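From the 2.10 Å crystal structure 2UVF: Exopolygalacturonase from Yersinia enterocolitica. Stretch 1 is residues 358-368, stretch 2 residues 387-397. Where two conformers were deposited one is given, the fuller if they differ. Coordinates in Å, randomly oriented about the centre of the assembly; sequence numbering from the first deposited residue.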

# COMPACT_ATOMS: atom_id res chain seq x y z
N MET A 358 8.41 -2.58 -2.56
CA MET A 358 8.19 -2.41 -3.99
C MET A 358 7.84 -3.73 -4.66
O MET A 358 8.50 -4.74 -4.42
CB MET A 358 9.44 -1.86 -4.69
CG MET A 358 9.88 -0.47 -4.25
SD MET A 358 11.46 -0.04 -5.03
CE MET A 358 10.93 0.15 -6.75
N ASN A 359 6.78 -3.70 -5.47
CA ASN A 359 6.37 -4.82 -6.30
C ASN A 359 6.40 -4.33 -7.71
O ASN A 359 5.70 -3.37 -8.06
CB ASN A 359 4.94 -5.26 -5.97
CG ASN A 359 4.82 -5.81 -4.60
OD1 ASN A 359 4.94 -7.01 -4.39
ND2 ASN A 359 4.62 -4.92 -3.62
N LEU A 360 7.25 -4.95 -8.52
CA LEU A 360 7.43 -4.54 -9.90
C LEU A 360 7.09 -5.72 -10.80
O LEU A 360 7.70 -6.79 -10.70
CB LEU A 360 8.86 -4.02 -10.14
CG LEU A 360 9.33 -2.74 -9.42
CD1 LEU A 360 10.73 -2.42 -9.82
CD2 LEU A 360 8.41 -1.50 -9.62
N GLU A 361 6.09 -5.54 -11.67
CA GLU A 361 5.71 -6.58 -12.60
C GLU A 361 5.36 -7.92 -11.93
O GLU A 361 5.64 -8.96 -12.46
CB GLU A 361 6.77 -6.73 -13.72
CG GLU A 361 6.64 -5.75 -14.86
CD GLU A 361 7.71 -5.86 -15.94
OE1 GLU A 361 7.52 -6.52 -16.98
OE2 GLU A 361 8.77 -5.25 -15.78
N ASN A 362 4.64 -7.84 -10.80
CA ASN A 362 4.17 -9.03 -10.11
C ASN A 362 2.72 -9.36 -10.45
O ASN A 362 1.94 -8.49 -10.88
CB ASN A 362 4.30 -8.86 -8.60
CG ASN A 362 5.72 -8.72 -8.16
OD1 ASN A 362 6.64 -8.93 -8.95
ND2 ASN A 362 5.92 -8.37 -6.90
N HIS A 363 2.37 -10.64 -10.28
CA HIS A 363 1.00 -11.06 -10.29
C HIS A 363 0.72 -11.70 -8.95
O HIS A 363 1.62 -12.30 -8.35
CB HIS A 363 0.72 -12.10 -11.38
CG HIS A 363 0.75 -11.55 -12.77
ND1 HIS A 363 0.69 -12.36 -13.88
CD2 HIS A 363 0.87 -10.28 -13.23
CE1 HIS A 363 0.74 -11.61 -14.97
NE2 HIS A 363 0.85 -10.35 -14.60
N ASN A 364 -0.53 -11.58 -8.50
CA ASN A 364 -1.05 -12.27 -7.31
C ASN A 364 -0.26 -11.97 -6.05
O ASN A 364 0.36 -12.86 -5.47
CB ASN A 364 -1.13 -13.78 -7.57
CG ASN A 364 -1.74 -14.11 -8.91
OD1 ASN A 364 -2.61 -13.37 -9.41
ND2 ASN A 364 -1.26 -15.19 -9.53
N VAL A 365 -0.23 -10.70 -5.66
CA VAL A 365 0.48 -10.23 -4.47
C VAL A 365 -0.54 -10.03 -3.36
O VAL A 365 -1.61 -9.51 -3.60
CB VAL A 365 1.20 -8.88 -4.69
CG1 VAL A 365 1.86 -8.40 -3.39
CG2 VAL A 365 2.23 -8.97 -5.86
N VAL A 366 -0.18 -10.45 -2.15
CA VAL A 366 -1.01 -10.22 -0.96
C VAL A 366 -0.17 -9.60 0.15
O VAL A 366 0.91 -10.13 0.49
CB VAL A 366 -1.74 -11.53 -0.47
CG1 VAL A 366 -2.46 -11.31 0.90
CG2 VAL A 366 -2.73 -11.98 -1.52
N ALA A 367 -0.63 -8.48 0.71
CA ALA A 367 -0.05 -7.94 1.94
C ALA A 367 -1.03 -7.96 3.12
O ALA A 367 -2.00 -7.21 3.16
CB ALA A 367 0.54 -6.53 1.71
N ASN A 368 -0.76 -8.84 4.08
CA ASN A 368 -1.67 -9.08 5.18
C ASN A 368 -1.03 -8.69 6.53
O ASN A 368 -0.14 -9.36 7.02
CB ASN A 368 -2.06 -10.57 5.20
CG ASN A 368 -2.95 -10.95 6.38
OD1 ASN A 368 -3.50 -10.09 7.08
ND2 ASN A 368 -3.12 -12.26 6.61
N ASN A 387 3.16 -1.71 -12.36
CA ASN A 387 2.87 -2.57 -13.53
C ASN A 387 2.54 -4.00 -13.10
O ASN A 387 2.95 -4.97 -13.75
CB ASN A 387 4.02 -2.54 -14.57
CG ASN A 387 4.22 -1.17 -15.18
OD1 ASN A 387 3.68 -0.87 -16.24
ND2 ASN A 387 4.95 -0.30 -14.48
N SER A 388 1.79 -4.10 -12.00
CA SER A 388 1.44 -5.37 -11.38
C SER A 388 -0.03 -5.71 -11.62
O SER A 388 -0.80 -4.89 -12.12
CB SER A 388 1.76 -5.34 -9.88
OG SER A 388 3.14 -5.17 -9.69
N GLN A 389 -0.42 -6.93 -11.29
CA GLN A 389 -1.80 -7.34 -11.54
C GLN A 389 -2.35 -8.22 -10.45
O GLN A 389 -1.65 -9.08 -9.93
CB GLN A 389 -1.93 -8.01 -12.92
CG GLN A 389 -1.24 -7.20 -14.03
CD GLN A 389 -1.87 -7.37 -15.38
OE1 GLN A 389 -2.46 -8.41 -15.69
NE2 GLN A 389 -1.75 -6.34 -16.20
N ASN A 390 -3.61 -7.97 -10.09
CA ASN A 390 -4.30 -8.73 -9.04
C ASN A 390 -3.55 -8.66 -7.69
O ASN A 390 -2.91 -9.61 -7.27
CB ASN A 390 -4.55 -10.18 -9.53
CG ASN A 390 -5.38 -11.00 -8.57
OD1 ASN A 390 -5.05 -12.16 -8.28
ND2 ASN A 390 -6.48 -10.43 -8.06
N VAL A 391 -3.64 -7.50 -7.04
CA VAL A 391 -2.98 -7.25 -5.75
C VAL A 391 -3.99 -6.93 -4.61
O VAL A 391 -5.11 -6.49 -4.84
CB VAL A 391 -1.83 -6.18 -5.83
CG1 VAL A 391 -0.91 -6.43 -7.06
CG2 VAL A 391 -2.37 -4.75 -5.86
N MET A 392 -3.59 -7.17 -3.38
CA MET A 392 -4.52 -7.10 -2.26
C MET A 392 -3.76 -6.65 -1.03
O MET A 392 -2.68 -7.16 -0.79
CB MET A 392 -5.09 -8.48 -2.01
CG MET A 392 -6.36 -8.50 -1.25
SD MET A 392 -6.67 -10.20 -0.74
CE MET A 392 -7.21 -10.96 -2.27
N VAL A 393 -4.30 -5.67 -0.31
CA VAL A 393 -3.74 -5.21 0.95
C VAL A 393 -4.85 -5.10 2.00
O VAL A 393 -5.78 -4.31 1.86
CB VAL A 393 -3.03 -3.84 0.77
CG1 VAL A 393 -2.64 -3.23 2.12
CG2 VAL A 393 -1.80 -3.95 -0.12
N PHE A 394 -4.72 -5.87 3.08
CA PHE A 394 -5.67 -5.80 4.17
C PHE A 394 -4.99 -5.95 5.53
O PHE A 394 -3.90 -6.51 5.62
CB PHE A 394 -6.81 -6.81 3.99
CG PHE A 394 -6.41 -8.27 4.07
CD1 PHE A 394 -6.69 -9.01 5.22
CD2 PHE A 394 -5.85 -8.93 2.97
CE1 PHE A 394 -6.38 -10.37 5.30
CE2 PHE A 394 -5.52 -10.30 3.03
CZ PHE A 394 -5.79 -11.01 4.20
N ASN A 395 -5.65 -5.42 6.56
CA ASN A 395 -5.15 -5.42 7.95
C ASN A 395 -3.83 -4.72 8.20
O ASN A 395 -3.23 -4.91 9.25
CB ASN A 395 -5.11 -6.85 8.52
CG ASN A 395 -6.48 -7.47 8.59
OD1 ASN A 395 -7.50 -6.85 8.22
ND2 ASN A 395 -6.53 -8.73 9.02
N ASN A 396 -3.41 -3.89 7.26
CA ASN A 396 -2.15 -3.15 7.38
C ASN A 396 -2.31 -1.96 8.31
O ASN A 396 -3.36 -1.36 8.36
CB ASN A 396 -1.66 -2.68 6.00
CG ASN A 396 -0.83 -3.73 5.24
OD1 ASN A 396 0.18 -3.40 4.62
ND2 ASN A 396 -1.26 -4.97 5.28
N PHE A 397 -1.27 -1.64 9.06
CA PHE A 397 -1.16 -0.34 9.72
C PHE A 397 -0.16 0.51 8.90
O PHE A 397 0.93 0.04 8.61
CB PHE A 397 -0.68 -0.52 11.17
CG PHE A 397 -0.38 0.79 11.90
CD1 PHE A 397 -1.34 1.41 12.70
CD2 PHE A 397 0.89 1.36 11.84
CE1 PHE A 397 -1.05 2.58 13.38
CE2 PHE A 397 1.18 2.54 12.51
CZ PHE A 397 0.21 3.14 13.28

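The two stretches lie side by side as parallel strands, 365-368 against 391-394, with axes 4.8 Å apart and N-to-C directions differing by 3°. Together they bury 775 Å², and the residues covered most, Ala367 and Asn368, stand at the C-terminal end of the first strand.

Ala367 is bound through both of its peptide groups. Its N donates to Met392 O at 2.9 Å, nearly straight at 171°, and its O accepts from Phe394 N at 3.0 Å. In a parallel pair one residue thus reaches the two neighbours of its partner, here Val393, which contributes a CA-H...O contact of 3.5 Å from Val393 CA to Ala367 O. The methyl of Ala367 shares a face of the sheet with Val393, and Ala367 CB meets Val393 CG2 at 3.9 Å. An apolar methyl suits this buried place: it adds contact and needs no polar partner, while the backbone carries the hydrogen bonds.

Asn368 is paired with Phe394 on the other face. The backbone places Asn368 CB over one face of the Phe394 ring, 4.3 Å from the ring centroid and 26° off its normal, a CH-pi contact. Asn368 ND2 is hydrogen-bonded elsewhere in the structure. Phe394, with chi1 at p, brings the end of its side chain nearer the first strand, so that Phe394 CE2 also touches Val366 CG1 at 3.9 Å. A flat, broad aromatic can thus serve two residues of the neighbouring strand, and Val366 further packs its CG2 against Met392 CB at 4.2 Å.

Toward the N-terminal end the same ladder continues less regularly. Val365 O accepts a weak bond from Met392 N at 3.1 Å, and Val365 N gives a weak one to Asn390 O at 3.3 Å; beta-branched Val365 and Val391 fill the buried face beside Ala367, with Val365 CB 4.0 Å from Val391 CG1. At and before the corners the backbone pairing continues: Asn364 N donates to Gln389 O at 3.1 Å, and Gln389 N to Asn362 O at 2.9 Å. Asn364 and Asn390 both have positive phi, a conformation that asparagine tolerates better than most residues. Between these bonds His363 and Gln389 stand on the same face, His363 CD2 approaching Gln389 CB at 3.6 Å.

Ser388 supplies a hydroxyl where the backbone ladder gives way to loop: Asn362 N donates to Ser388 OG at 3.3 Å. Its short side chain, with chi1 at m, places that oxygen within reach of the neighbouring main chain.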